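Local coordinates for protein TonB-dependent siderophore receptor (Pseudomonas aeruginosa 39016, PDB 5NEC) that probably imports iron-loaded siderophores across the outer membrane, as a TonB-dependent receptor with a plug domain inside a beta-barrel, at residues Gly185-Arg190 with Leu217-Gly222. Sequence-based numbering, arbitrary orientation.
Sequences GNAAFR and LTFGLG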
loop_
_atom_site.group_PDB
_atom_site.type_symbol
_atom_site.label_atom_id
_atom_site.label_comp_id
_atom_site.label_asym_id
_atom_site.label_seq_id
_atom_site.Cartn_x
_atom_site.Cartn_y
_atom_site.Cartn_z
ATOM N N GLY A 185 -25.404 23.720 10.612
ATOM C CA GLY A 185 -24.203 23.841 9.774
ATOM C C GLY A 185 -22.874 24.070 10.488
ATOM O O GLY A 185 -21.845 24.198 9.824
ATOM N N ASN A 186 -22.862 24.113 11.821
ATOM C CA ASN A 186 -21.584 24.162 12.568
ATOM C C ASN A 186 -20.913 22.791 12.739
ATOM O O ASN A 186 -19.729 22.741 13.061
ATOM C CB ASN A 186 -21.773 24.800 13.935
ATOM C CG ASN A 186 -22.264 26.213 13.834
ATOM O OD1 ASN A 186 -23.286 26.553 14.419
ATOM N ND2 ASN A 186 -21.571 27.038 13.051
ATOM N N ALA A 187 -21.660 21.708 12.531
ATOM C CA ALA A 187 -21.136 20.361 12.668
ATOM C C ALA A 187 -21.647 19.441 11.560
ATOM O O ALA A 187 -22.580 19.782 10.835
ATOM C CB ALA A 187 -21.502 19.794 14.035
ATOM N N ALA A 188 -21.020 18.275 11.438
ATOM C CA ALA A 188 -21.417 17.286 10.429
ATOM C C ALA A 188 -21.107 15.869 10.894
ATOM O O ALA A 188 -20.177 15.651 11.656
ATOM C CB ALA A 188 -20.740 17.576 9.099
ATOM N N PHE A 189 -21.932 14.930 10.456
ATOM C CA PHE A 189 -21.795 13.518 10.740
ATOM C C PHE A 189 -21.602 12.834 9.394
ATOM O O PHE A 189 -22.292 13.163 8.424
ATOM C CB PHE A 189 -23.067 13.003 11.414
ATOM C CG PHE A 189 -23.142 11.506 11.532
ATOM C CD1 PHE A 189 -22.269 10.806 12.377
ATOM C CD2 PHE A 189 -24.102 10.775 10.811
ATOM C CE1 PHE A 189 -22.347 9.410 12.497
ATOM C CE2 PHE A 189 -24.186 9.378 10.936
ATOM C CZ PHE A 189 -23.309 8.699 11.781
ATOM N N ARG A 190 -20.667 11.891 9.333
ATOM C CA ARG A 190 -20.455 11.094 8.130
ATOM C C ARG A 190 -20.366 9.625 8.486
ATOM O O ARG A 190 -19.739 9.268 9.483
ATOM C CB ARG A 190 -19.194 11.549 7.407
ATOM C CG ARG A 190 -18.994 10.914 6.045
ATOM C CD ARG A 190 -17.894 11.629 5.282
ATOM N NE ARG A 190 -17.813 11.187 3.892
ATOM C CZ ARG A 190 -16.996 11.709 2.980
ATOM N NH1 ARG A 190 -16.164 12.708 3.292
ATOM N NH2 ARG A 190 -17.003 11.225 1.744
ATOM N N LEU A 217 -17.388 12.489 12.997
ATOM C CA LEU A 217 -18.066 13.694 13.481
ATOM C C LEU A 217 -17.096 14.840 13.427
ATOM O O LEU A 217 -15.976 14.698 13.869
ATOM C CB LEU A 217 -18.482 13.537 14.935
ATOM C CG LEU A 217 -19.750 12.745 15.218
ATOM C CD1 LEU A 217 -19.892 12.510 16.708
ATOM C CD2 LEU A 217 -20.975 13.489 14.710
ATOM N N THR A 218 -17.526 15.982 12.910
ATOM C CA THR A 218 -16.689 17.166 12.908
ATOM C C THR A 218 -17.512 18.348 13.450
ATOM O O THR A 218 -18.722 18.425 13.216
ATOM C CB THR A 218 -16.116 17.410 11.501
ATOM O OG1 THR A 218 -14.921 18.182 11.608
ATOM C CG2 THR A 218 -17.121 18.154 10.603
ATOM N N PHE A 219 -16.860 19.229 14.211
ATOM C CA PHE A 219 -17.513 20.362 14.890
ATOM C C PHE A 219 -16.715 21.615 14.640
ATOM O O PHE A 219 -15.495 21.559 14.482
ATOM C CB PHE A 219 -17.583 20.162 16.412
ATOM C CG PHE A 219 -18.337 18.929 16.851
ATOM C CD1 PHE A 219 -17.684 17.719 17.033
ATOM C CD2 PHE A 219 -19.683 18.995 17.125
ATOM C CE1 PHE A 219 -18.384 16.584 17.435
ATOM C CE2 PHE A 219 -20.392 17.879 17.540
ATOM C CZ PHE A 219 -19.751 16.665 17.682
ATOM N N GLY A 220 -17.409 22.755 14.645
ATOM C CA GLY A 220 -16.788 24.057 14.453
ATOM C C GLY A 220 -16.444 24.339 13.004
ATOM O O GLY A 220 -15.427 24.991 12.737
ATOM N N LEU A 221 -17.285 23.865 12.074
ATOM C CA LEU A 221 -17.099 24.143 10.639
ATOM C C LEU A 221 -17.052 25.650 10.370
ATOM O O LEU A 221 -17.878 26.400 10.880
ATOM C CB LEU A 221 -18.232 23.522 9.813
ATOM C CG LEU A 221 -18.230 21.986 9.733
ATOM C CD1 LEU A 221 -19.523 21.466 9.118
ATOM C CD2 LEU A 221 -17.028 21.485 8.956
ATOM N N GLY A 222 -16.057 26.093 9.611
ATOM C CA GLY A 222 -15.843 27.505 9.361
ATOM C C GLY A 222 -15.295 28.355 10.499
ATOM O O GLY A 222 -14.989 29.523 10.270
#
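Leu221 packs its side chain against the backbone from Gly185 to Ala187, where the loop enters strand 187-200. Its CG stands anti to the carbonyl carbon (chi1 -70°), beside its own backbone N, which brings CG to 3.7 Å from Asn186 O. The CD1 branch lies against Gly185 O and the carbonyl carbon of Ala187 and reaches the methyl of Ala188, 4.1 Å from its CB. The same residue is gripped through its backbone: Leu221 N donates to Asn186 O at 2.9 Å, nearly straight at 163°, though tilted out of the carbonyl plane. Gly220 N adds a weak, strongly bent bond to that oxygen, so two successive amides converge on one acceptor. Phi is positive at Gly220, a region glycine enters easily because it has no CB.

Further along, Ala188 and Thr218 form an antiparallel hydrogen-bonded pair, with Ala188 N to Thr218 O at 2.9 Å and Thr218 N to Ala188 O at 3.0 Å. The pair lies near the open end of the beta hairpin formed by strands 187-200 and 206-219, neighbours in the wall of the transmembrane barrel. Both side chains are buried on one face, where Thr218 also meets Ala154 of a loop; the small Ala188 CB fits beside Thr218 CG2, while Thr218 OG1 is hydrogen-bonded to Thr228 on the next strand.

The opposite face carries Leu217, Phe189, Phe219 and the small Ala187, all apolar. Leu217 CA makes a CA-H...O contact with Ala188 O at 3.4 Å, and the forked leucine end suits this place because its CD2 branch spans from that oxygen to the edge of the Phe189 ring, 3.8 Å from CD1, the two side chains crossing obliquely. Beside them the methyl of Ala187 meets the Phe219 ring at CD2, 3.7 Å away, and Phe182 of strand 172-182 touches Ala187, Leu217 and Phe219.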